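Local coordinates for protein beta-1,3-1,4-glucanase (Caldicellulosiruptor sp. F32, PDB 5H4R) that hydrolyses mixed-linkage beta-1,3-1,4-glucans such as lichenan, as a glycoside hydrolase of family 5, and holds a cello-oligosaccharide in its binding cleft, at residues Q154-S159 with V211-K216; G193-W198 with N204-D209; E247-D252 with I267-H272. The protein carries 1 engineered substitution. All coordinates share one frame; numbering follows the deposited sequence.

How the contacts relate
Following the chain from the N terminus, residues 154-159 lead into and begin helix 156-173, and contact 1 closes when residues 211-216 of helix 205-226 come alongside it, with strand 181-184 lying in between. Contact 2 falls wholly within that span: the start of helix 205-226 packs against the loop 193-198 that precedes it. Contact 3 follows in series, as helix 247-250 rests on strand 267-272. Contact 1 thus joins two outer helices, contact 2 a substrate-side loop to a helix start, and contact 3 a short helix to the barrel wall. Contacts 1 and 3 touch, with Val211 CG1 4.0 Å from Ile251 CD1.

Contact 1: residues Q154-S159 with V211-K216; sequences QHLQTS and VEAINK
Leu156 and Ala213 meet through methyl groups alone, and no flat group takes part; the ring nearby, that of His155, has Gln154 CG over one face, 3.7 Å above its plane and displaced toward the rim. The junction itself is small, burying 112 Å² over both sides. Leu156 supplies one branch: its CD1 reaches the methyl CB of Ala213 at 4.1 Å. On the neighbouring turn of the second helix the same CD1 comes within 4.3 Å of Lys216 CG, so the leucine methyl lies against an alanine methyl and the CG methylene of a lysine. The leucine CG stands anti to the backbone N (chi1 -178°), which carries the branch outward across the gap between the helices. Lys216 begins by heading for Leu156 but turns at its second torsion (chi2 66°), and its chain then runs away, taking NZ off from the apolar contact. The small side chain of Ala213 is consistent with the close approach of the backbones, the CA atoms of Leu156 and Ala213 being 6.8 Å apart. No hydrogen bond crosses between the segments, so the contact is apolar in character, with a buried alanine at its centre and an exposed lysine at its border. His155 occupies the N-cap position of the first helix, whose opening turn is closed by Ser159 N bonding to His155 O at 3.0 Å. Asn215 of the second helix is held through its amide by Glu253 O and Lys255 N. In the fold the contact lies in the outer layer of the eight-stranded barrel, where the start of helix 156-173 leans on helix 205-226; Leu217 of the latter extends the join by touching both Leu156 and Ser159, while Ile214 packs on Pro151 and Tyr242.

Contact 2: residues G193-W198 with N204-D209; sequences GSRFEW and NPECRD. With BGC (beta-D-glucopyranose), chain B.
Phe196 is gripped between Cys207 of the helix and its own neighbour Arg195. The tight part is the face toward the helix: Cys207 SG sits 3.4 Å from the centroid of the Phe196 ring, 12° off the ring normal, a sulfur-aromatic contact over the centre. Arg195 CG lies over the opposite face, and the guanidinium lays one face over Phe196 CE2, which is 3.3 Å from its plane. The phenylalanine CG stands anti to its own carbonyl carbon (chi1 -62°), which turns the ring toward the helix start. There Asn204 ND2 comes to 3.5 Å from Phe196 CZ, with amide and ring planes 70° apart. The amide oxygen has another task: Asn204 is the N-cap, and its OD1 accepts from Glu206 N at 2.7 Å in the carbonyl plane. The loop is shaped in turn by an ST turn, Phe196 N bonding to Ser194 OG at 2.8 Å, within a type I beta turn from Ser194 to Glu197. The exposed side is looser. Glu206, its chain extended, brings OE1 to the edge of the phenylalanine ring, 3.9 Å from CE2, whereas Arg195 NH2 stays 4.2 Å from Glu206 OE1, the oxygen well out of the guanidinium plane and no N-H pointing at it. Trp198, beyond the turn, offers a face to the bound glucose, its CH2 being 3.8 Å from BGC C1, and it also touches the engineered Gln188. A serine in place of Phe196 would probably leave Cys207 SG without its aromatic partner and the Arg195 chain without the ring it lies on. Chemically, Glu206 OE1 probably suits the positive C-H rim; Cys207 SG, also hydrogen-bonded elsewhere, is probably held over the face by dispersion, while Arg195 and Glu206 probably attract each other only through space.

Contact 3: residues E247-D252 with I267-H272; sequences EYVLID and IIISVH
Val249 of helix 247-250 packs on two residues of strand 267-272, Ile269 and Val271, which lie two apart and so point to the same side of the barrel wall. Taken in order, the strand begins with Ile267 and Ile268, the latter bonded through its backbone to strand 237-240 in the parallel sheet. Ile269 makes the first touch: its short branch, CG2, lies 3.9 Å from Val249 CG1, and the same methyl is also 3.9 Å from Val249 CG2. It therefore sits against both arms of the valine, and the two side chains run antiparallel past each other. The CG2 of Ile269 is anti to its backbone N, with CG1 beside that nitrogen (chi1 -56°), so the branch methyl rather than the longer arm meets the helix. Ser270 points away from the helix. Val271 makes the second touch, its CG1 reaching 4.0 Å from Val249 CG2. His272 ends the segment, bonding through ND1 to OE1 of the engineered Gln188, a glycan-pocket residue, and packing on Asn187 and Glu326, which line the same pocket. Leu311 of helix 298-316 presses on both Val249 and Val271 and so extends the apolar group. The elements belong to the beta-alpha-beta crossover of strand 237-240, helix 247-250 and strand 267-272 in the (beta/alpha)8 barrel. With three buried, branched aliphatic side chains and no hydrogen bond between the segments, the join rests on dispersion and the exclusion of water; the nearby polar link, from Val249 O to Lys314, is made by the backbone and not by the side chains in contact.

Contact 1: residues Q154-S159 with V211-K216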
loop_
_atom_site.group_PDB
_atom_site.type_symbol
_atom_site.label_atom_id
_atom_site.label_comp_id
_atom_site.label_asym_id
_atom_site.label_seq_id
_atom_site.Cartn_x
_atom_site.Cartn_y
_atom_site.Cartn_z
ATOM N N GLN A 154 8.802 -20.130 -14.404
ATOM C CA GLN A 154 10.211 -20.472 -14.232
ATOM C C GLN A 154 10.641 -20.372 -12.778
ATOM O O GLN A 154 11.458 -21.178 -12.313
ATOM C CB GLN A 154 11.089 -19.563 -15.094
ATOM C CG GLN A 154 12.580 -19.783 -14.901
ATOM C CD GLN A 154 13.423 -18.916 -15.819
ATOM O OE1 GLN A 154 12.910 -18.018 -16.494
ATOM N NE2 GLN A 154 14.726 -19.181 -15.845
ATOM N N HIS A 155 10.131 -19.377 -12.047
ATOM C CA HIS A 155 10.566 -19.135 -10.677
ATOM C C HIS A 155 9.467 -19.416 -9.663
ATOM O O HIS A 155 9.604 -19.049 -8.492
ATOM C CB HIS A 155 11.066 -17.694 -10.537
ATOM C CG HIS A 155 12.275 -17.425 -11.367
ATOM N ND1 HIS A 155 12.232 -16.713 -12.550
ATOM C CD2 HIS A 155 13.558 -17.827 -11.216
ATOM C CE1 HIS A 155 13.446 -16.652 -13.067
ATOM N NE2 HIS A 155 14.268 -17.323 -12.283
ATOM N N LEU A 156 8.384 -20.078 -10.079
ATOM C CA LEU A 156 7.223 -20.202 -9.200
ATOM C C LEU A 156 7.535 -21.056 -7.970
ATOM O O LEU A 156 7.068 -20.741 -6.869
ATOM C CB LEU A 156 6.027 -20.770 -9.975
ATOM C CG LEU A 156 4.712 -20.921 -9.191
ATOM C CD1 LEU A 156 4.205 -19.587 -8.674
ATOM C CD2 LEU A 156 3.649 -21.598 -10.064
ATOM N N GLN A 157 8.297 -22.143 -8.126
ATOM C CA GLN A 157 8.555 -23.014 -6.979
ATOM C C GLN A 157 9.312 -22.265 -5.878
ATOM O O GLN A 157 8.965 -22.360 -4.691
ATOM C CB GLN A 157 9.320 -24.261 -7.420
ATOM C CG GLN A 157 9.743 -25.144 -6.257
ATOM C CD GLN A 157 10.556 -26.345 -6.687
ATOM O OE1 GLN A 157 10.380 -26.874 -7.786
ATOM N NE2 GLN A 157 11.467 -26.777 -5.822
ATOM N N THR A 158 10.333 -21.494 -6.252
ATOM C CA THR A 158 11.030 -20.673 -5.263
ATOM C C THR A 158 10.141 -19.561 -4.720
ATOM O O THR A 158 10.220 -19.226 -3.531
ATOM C CB THR A 158 12.291 -20.108 -5.888
ATOM O OG1 THR A 158 13.144 -21.209 -6.235
ATOM C CG2 THR A 158 13.020 -19.214 -4.900
ATOM N N SER A 159 9.271 -18.996 -5.553
ATOM C CA SER A 159 8.376 -17.951 -5.065
ATOM C C SER A 159 7.394 -18.490 -4.029
ATOM O O SER A 159 7.123 -17.827 -3.022
ATOM C CB SER A 159 7.626 -17.319 -6.234
ATOM O OG SER A 159 8.545 -16.682 -7.100
ATOM N N VAL A 211 -0.133 -13.529 -14.336
ATOM C CA VAL A 211 -1.404 -13.364 -13.631
ATOM C C VAL A 211 -1.767 -14.639 -12.883
ATOM O O VAL A 211 -2.200 -14.602 -11.719
ATOM C CB VAL A 211 -2.496 -12.945 -14.631
ATOM C CG1 VAL A 211 -3.907 -13.045 -13.997
ATOM C CG2 VAL A 211 -2.260 -11.533 -15.103
ATOM N N GLU A 212 -1.549 -15.792 -13.518
ATOM C CA GLU A 212 -1.830 -17.070 -12.873
ATOM C C GLU A 212 -0.897 -17.301 -11.693
ATOM O O GLU A 212 -1.314 -17.808 -10.647
ATOM C CB GLU A 212 -1.701 -18.205 -13.888
ATOM C CG GLU A 212 -2.762 -18.156 -14.987
ATOM C CD GLU A 212 -4.189 -18.246 -14.455
ATOM O OE1 GLU A 212 -4.533 -19.304 -13.880
ATOM O OE2 GLU A 212 -4.961 -17.258 -14.601
ATOM N N ALA A 213 0.376 -16.956 -11.854
ATOM C CA ALA A 213 1.317 -17.137 -10.766
ATOM C C ALA A 213 0.927 -16.290 -9.567
ATOM O O ALA A 213 1.057 -16.737 -8.427
ATOM C CB ALA A 213 2.727 -16.782 -11.235
ATOM N N ILE A 214 0.453 -15.063 -9.810
ATOM C CA ILE A 214 0.043 -14.178 -8.717
ATOM C C ILE A 214 -1.169 -14.757 -8.005
ATOM O O ILE A 214 -1.263 -14.693 -6.771
ATOM C CB ILE A 214 -0.219 -12.750 -9.239
ATOM C CG1 ILE A 214 1.101 -12.058 -9.583
ATOM C CG2 ILE A 214 -0.944 -11.885 -8.171
ATOM C CD1 ILE A 214 0.942 -10.794 -10.358
ATOM N N ASN A 215 -2.112 -15.323 -8.761
ATOM C CA ASN A 215 -3.257 -15.997 -8.140
ATOM C C ASN A 215 -2.784 -17.121 -7.222
ATOM O O ASN A 215 -3.254 -17.251 -6.086
ATOM C CB ASN A 215 -4.201 -16.544 -9.207
ATOM C CG ASN A 215 -5.026 -15.464 -9.894
ATOM O OD1 ASN A 215 -5.222 -14.378 -9.352
ATOM N ND2 ASN A 215 -5.540 -15.780 -11.093
ATOM N N LYS A 216 -1.835 -17.932 -7.698
ATOM C CA LYS A 216 -1.319 -19.041 -6.905
ATOM C C LYS A 216 -0.631 -18.535 -5.649
ATOM O O LYS A 216 -0.822 -19.078 -4.548
ATOM C CB LYS A 216 -0.336 -19.865 -7.740
ATOM C CG LYS A 216 0.474 -20.901 -6.959
ATOM C CD LYS A 216 -0.416 -22.032 -6.376
ATOM C CE LYS A 216 0.441 -23.165 -5.816
ATOM N NZ LYS A 216 -0.375 -24.202 -5.130
#

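Contact 2: residues G193-W198 with N204-D209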
loop_
_atom_site.group_PDB
_atom_site.type_symbol
_atom_site.label_atom_id
_atom_site.label_comp_id
_atom_site.label_asym_id
_atom_site.label_seq_id
_atom_site.Cartn_x
_atom_site.Cartn_y
_atom_site.Cartn_z
ATOM N N GLY A 193 12.065 -5.346 -15.288
ATOM C CA GLY A 193 12.979 -5.161 -16.394
ATOM C C GLY A 193 12.441 -5.759 -17.674
ATOM O O GLY A 193 13.086 -6.598 -18.305
ATOM N N SER A 194 11.223 -5.353 -18.039
ATOM C CA SER A 194 10.473 -5.969 -19.127
ATOM C C SER A 194 9.442 -4.972 -19.610
ATOM O O SER A 194 8.941 -4.164 -18.826
ATOM C CB SER A 194 9.770 -7.248 -18.660
ATOM O OG SER A 194 8.616 -7.525 -19.433
ATOM N N ARG A 195 9.110 -5.056 -20.899
ATOM C CA ARG A 195 8.024 -4.235 -21.431
ATOM C C ARG A 195 6.721 -4.484 -20.684
ATOM O O ARG A 195 5.825 -3.634 -20.712
ATOM C CB ARG A 195 7.824 -4.504 -22.924
ATOM C CG ARG A 195 7.295 -5.883 -23.257
ATOM C CD ARG A 195 7.502 -6.142 -24.780
ATOM N NE ARG A 195 7.185 -7.502 -25.188
ATOM C CZ ARG A 195 7.882 -8.582 -24.818
ATOM N NH1 ARG A 195 8.939 -8.469 -24.008
ATOM N NH2 ARG A 195 7.518 -9.785 -25.249
ATOM N N PHE A 196 6.599 -5.625 -20.014
ATOM C CA PHE A 196 5.381 -5.946 -19.276
ATOM C C PHE A 196 5.434 -5.577 -17.802
ATOM O O PHE A 196 4.515 -5.924 -17.069
ATOM C CB PHE A 196 5.079 -7.432 -19.423
ATOM C CG PHE A 196 4.823 -7.861 -20.838
ATOM C CD1 PHE A 196 3.892 -7.214 -21.620
ATOM C CD2 PHE A 196 5.514 -8.926 -21.372
ATOM C CE1 PHE A 196 3.650 -7.616 -22.930
ATOM C CE2 PHE A 196 5.281 -9.346 -22.669
ATOM C CZ PHE A 196 4.343 -8.691 -23.454
ATOM N N GLU A 197 6.466 -4.875 -17.345
ATOM C CA GLU A 197 6.587 -4.621 -15.914
ATOM C C GLU A 197 5.359 -3.895 -15.370
ATOM O O GLU A 197 4.901 -4.191 -14.263
ATOM C CB GLU A 197 7.864 -3.818 -15.616
ATOM C CG GLU A 197 7.982 -3.504 -14.125
ATOM C CD GLU A 197 9.353 -3.083 -13.658
ATOM O OE1 GLU A 197 10.326 -3.097 -14.460
ATOM O OE2 GLU A 197 9.449 -2.719 -12.439
ATOM N N TRP A 198 4.833 -2.921 -16.114
ATOM C CA TRP A 198 3.722 -2.110 -15.632
ATOM C C TRP A 198 2.464 -2.218 -16.482
ATOM O O TRP A 198 1.488 -1.510 -16.203
ATOM C CB TRP A 198 4.130 -0.628 -15.541
ATOM C CG TRP A 198 5.335 -0.423 -14.655
ATOM C CD1 TRP A 198 6.595 -0.089 -15.056
ATOM C CD2 TRP A 198 5.403 -0.577 -13.223
ATOM N NE1 TRP A 198 7.429 0.017 -13.972
ATOM C CE2 TRP A 198 6.732 -0.317 -12.837
ATOM C CE3 TRP A 198 4.476 -0.932 -12.241
ATOM C CZ2 TRP A 198 7.156 -0.357 -11.502
ATOM C CZ3 TRP A 198 4.898 -0.987 -10.913
ATOM C CH2 TRP A 198 6.227 -0.693 -10.556
ATOM N N ASN A 204 -0.980 -12.301 -24.610
ATOM C CA ASN A 204 0.380 -12.829 -24.607
ATOM C C ASN A 204 0.533 -13.882 -23.507
ATOM O O ASN A 204 0.181 -13.615 -22.347
ATOM C CB ASN A 204 1.382 -11.702 -24.405
ATOM C CG ASN A 204 2.817 -12.170 -24.512
ATOM O OD1 ASN A 204 3.227 -13.114 -23.843
ATOM N ND2 ASN A 204 3.588 -11.512 -25.357
ATOM N N PRO A 205 1.058 -15.072 -23.810
ATOM C CA PRO A 205 1.160 -16.115 -22.770
ATOM C C PRO A 205 2.058 -15.752 -21.594
ATOM O O PRO A 205 1.854 -16.274 -20.492
ATOM C CB PRO A 205 1.713 -17.326 -23.543
ATOM C CG PRO A 205 2.284 -16.769 -24.796
ATOM C CD PRO A 205 1.476 -15.568 -25.135
ATOM N N GLU A 206 3.063 -14.895 -21.793
ATOM C CA GLU A 206 3.914 -14.494 -20.687
ATOM C C GLU A 206 3.110 -13.721 -19.652
ATOM O O GLU A 206 3.294 -13.904 -18.444
ATOM C CB GLU A 206 5.075 -13.656 -21.217
ATOM C CG GLU A 206 6.143 -13.352 -20.206
ATOM C CD GLU A 206 7.337 -12.628 -20.809
ATOM O OE1 GLU A 206 7.416 -12.522 -22.054
ATOM O OE2 GLU A 206 8.198 -12.162 -20.031
ATOM N N CYS A 207 2.190 -12.869 -20.117
ATOM C CA CYS A 207 1.359 -12.092 -19.204
ATOM C C CYS A 207 0.310 -12.965 -18.542
ATOM O O CYS A 207 0.039 -12.823 -17.351
ATOM C CB CYS A 207 0.685 -10.945 -19.957
ATOM S SG CYS A 207 1.858 -9.812 -20.710
ATOM N N ARG A 208 -0.300 -13.880 -19.299
ATOM C CA ARG A 208 -1.279 -14.760 -18.682
ATOM C C ARG A 208 -0.627 -15.604 -17.601
ATOM O O ARG A 208 -1.229 -15.856 -16.557
ATOM C CB ARG A 208 -1.945 -15.648 -19.741
ATOM C CG ARG A 208 -2.649 -14.826 -20.809
ATOM C CD ARG A 208 -3.604 -15.643 -21.670
ATOM N NE ARG A 208 -4.753 -16.129 -20.899
ATOM C CZ ARG A 208 -5.864 -15.430 -20.650
ATOM N NH1 ARG A 208 -6.005 -14.190 -21.101
ATOM N NH2 ARG A 208 -6.845 -15.977 -19.939
ATOM N N ASP A 209 0.615 -16.034 -17.834
ATOM C CA ASP A 209 1.333 -16.862 -16.868
ATOM C C ASP A 209 1.606 -16.096 -15.574
ATOM O O ASP A 209 1.483 -16.651 -14.475
ATOM C CB ASP A 209 2.629 -17.342 -17.504
ATOM C CG ASP A 209 3.489 -18.146 -16.555
ATOM O OD1 ASP A 209 3.118 -19.287 -16.207
ATOM O OD2 ASP A 209 4.563 -17.650 -16.183
HETATM C C2 BGC B . 6.389 3.569 -10.287
HETATM C C3 BGC B . 6.727 2.887 -8.962
HETATM C C4 BGC B . 5.523 2.927 -8.017
HETATM C C5 BGC B . 4.306 2.323 -8.728
HETATM C C6 BGC B . 2.947 2.600 -8.071
HETATM C C1 BGC B . 5.168 2.893 -10.914
HETATM O O1 BGC B . 4.729 3.552 -12.118
HETATM O O2 BGC B . 7.544 3.483 -11.132
HETATM O O3 BGC B . 7.829 3.556 -8.350
HETATM O O4 BGC B . 5.949 2.162 -6.871
HETATM O O5 BGC B . 4.125 2.989 -9.964
HETATM O O6 BGC B . 1.856 2.200 -8.946
#

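Contact 3: residues E247-D252 with I267-H272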
loop_
_atom_site.group_PDB
_atom_site.type_symbol
_atom_site.label_atom_id
_atom_site.label_comp_id
_atom_site.label_asym_id
_atom_site.label_seq_id
_atom_site.Cartn_x
_atom_site.Cartn_y
_atom_site.Cartn_z
ATOM N N GLU A 247 -6.437 -2.202 -12.835
ATOM C CA GLU A 247 -6.794 -2.924 -14.041
ATOM C C GLU A 247 -6.652 -4.426 -13.861
ATOM O O GLU A 247 -7.407 -5.191 -14.474
ATOM C CB GLU A 247 -5.926 -2.469 -15.214
ATOM C CG GLU A 247 -6.307 -1.103 -15.747
ATOM C CD GLU A 247 -5.809 0.057 -14.901
ATOM O OE1 GLU A 247 -5.009 -0.127 -13.965
ATOM O OE2 GLU A 247 -6.232 1.187 -15.195
ATOM N N TYR A 248 -5.703 -4.875 -13.043
ATOM C CA TYR A 248 -5.363 -6.288 -13.023
ATOM C C TYR A 248 -5.989 -7.005 -11.835
ATOM O O TYR A 248 -5.771 -8.205 -11.660
ATOM C CB TYR A 248 -3.834 -6.464 -13.112
ATOM C CG TYR A 248 -3.346 -5.803 -14.380
ATOM C CD1 TYR A 248 -4.039 -5.974 -15.582
ATOM C CD2 TYR A 248 -2.231 -4.969 -14.376
ATOM C CE1 TYR A 248 -3.628 -5.316 -16.750
ATOM C CE2 TYR A 248 -1.820 -4.316 -15.540
ATOM C CZ TYR A 248 -2.529 -4.490 -16.707
ATOM O OH TYR A 248 -2.129 -3.832 -17.850
ATOM N N VAL A 249 -6.836 -6.314 -11.065
ATOM C CA VAL A 249 -7.871 -7.000 -10.305
ATOM C C VAL A 249 -9.214 -6.909 -10.997
ATOM O O VAL A 249 -10.134 -7.663 -10.633
ATOM C CB VAL A 249 -7.992 -6.479 -8.856
ATOM C CG1 VAL A 249 -6.752 -6.889 -8.050
ATOM C CG2 VAL A 249 -8.215 -4.985 -8.824
ATOM N N LEU A 250 -9.352 -6.039 -12.009
ATOM C CA LEU A 250 -10.599 -5.902 -12.741
ATOM C C LEU A 250 -10.729 -6.939 -13.850
ATOM O O LEU A 250 -11.860 -7.280 -14.226
ATOM C CB LEU A 250 -10.721 -4.479 -13.297
ATOM C CG LEU A 250 -10.926 -3.403 -12.221
ATOM C CD1 LEU A 250 -10.763 -2.000 -12.838
ATOM C CD2 LEU A 250 -12.272 -3.533 -11.525
ATOM N N ILE A 251 -9.605 -7.447 -14.370
ATOM C CA ILE A 251 -9.661 -8.502 -15.370
ATOM C C ILE A 251 -10.351 -9.738 -14.803
ATOM O O ILE A 251 -10.265 -10.040 -13.599
ATOM C CB ILE A 251 -8.260 -8.871 -15.895
ATOM C CG1 ILE A 251 -7.333 -9.261 -14.752
ATOM C CG2 ILE A 251 -7.677 -7.718 -16.747
ATOM C CD1 ILE A 251 -5.942 -9.773 -15.212
ATOM N N ASP A 252 -11.005 -10.487 -15.700
ATOM C CA ASP A 252 -11.708 -11.709 -15.307
ATOM C C ASP A 252 -10.750 -12.738 -14.727
ATOM O O ASP A 252 -11.146 -13.572 -13.904
ATOM C CB ASP A 252 -12.431 -12.314 -16.512
ATOM C CG ASP A 252 -13.572 -11.461 -17.005
ATOM O OD1 ASP A 252 -14.038 -10.567 -16.260
ATOM O OD2 ASP A 252 -14.020 -11.718 -18.140
ATOM N N ILE A 267 -11.036 -11.010 2.996
ATOM C CA ILE A 267 -10.005 -10.693 2.011
ATOM C C ILE A 267 -10.317 -9.325 1.424
ATOM O O ILE A 267 -11.424 -9.097 0.918
ATOM C CB ILE A 267 -9.917 -11.753 0.896
ATOM C CG1 ILE A 267 -9.702 -13.167 1.459
ATOM C CG2 ILE A 267 -8.818 -11.374 -0.090
ATOM C CD1 ILE A 267 -8.494 -13.328 2.270
ATOM N N ILE A 268 -9.337 -8.425 1.492
ATOM C CA ILE A 268 -9.450 -7.050 1.010
ATOM C C ILE A 268 -8.650 -6.941 -0.277
ATOM O O ILE A 268 -7.512 -7.413 -0.342
ATOM C CB ILE A 268 -8.916 -6.047 2.051
ATOM C CG1 ILE A 268 -9.725 -6.127 3.359
ATOM C CG2 ILE A 268 -8.917 -4.643 1.489
ATOM C CD1 ILE A 268 -9.162 -5.289 4.469
ATOM N N ILE A 269 -9.236 -6.320 -1.292
ATOM C CA ILE A 269 -8.521 -6.078 -2.546
ATOM C C ILE A 269 -7.608 -4.875 -2.355
ATOM O O ILE A 269 -8.057 -3.824 -1.891
ATOM C CB ILE A 269 -9.500 -5.822 -3.695
ATOM C CG1 ILE A 269 -10.501 -6.955 -3.863
ATOM C CG2 ILE A 269 -8.741 -5.586 -5.021
ATOM C CD1 ILE A 269 -9.904 -8.294 -4.065
ATOM N N SER A 270 -6.335 -5.036 -2.692
ATOM C CA SER A 270 -5.322 -3.994 -2.601
ATOM C C SER A 270 -5.052 -3.405 -3.979
ATOM O O SER A 270 -4.764 -4.144 -4.925
ATOM C CB SER A 270 -4.014 -4.563 -2.040
ATOM O OG SER A 270 -2.981 -3.601 -2.094
ATOM N N VAL A 271 -5.116 -2.076 -4.085
ATOM C CA VAL A 271 -4.702 -1.399 -5.310
ATOM C C VAL A 271 -3.843 -0.192 -4.939
ATOM O O VAL A 271 -3.987 0.406 -3.867
ATOM C CB VAL A 271 -5.881 -0.929 -6.194
ATOM C CG1 VAL A 271 -6.816 -2.063 -6.513
ATOM C CG2 VAL A 271 -6.629 0.190 -5.555
ATOM N N HIS A 272 -2.975 0.182 -5.870
ATOM C CA HIS A 272 -2.219 1.431 -5.818
ATOM C C HIS A 272 -2.610 2.248 -7.036
ATOM O O HIS A 272 -2.800 1.681 -8.115
ATOM C CB HIS A 272 -0.731 1.201 -5.847
ATOM C CG HIS A 272 -0.243 0.403 -4.697
ATOM N ND1 HIS A 272 1.051 -0.043 -4.595
ATOM C CD2 HIS A 272 -0.895 -0.053 -3.601
ATOM C CE1 HIS A 272 1.184 -0.728 -3.473
ATOM N NE2 HIS A 272 0.019 -0.742 -2.845
#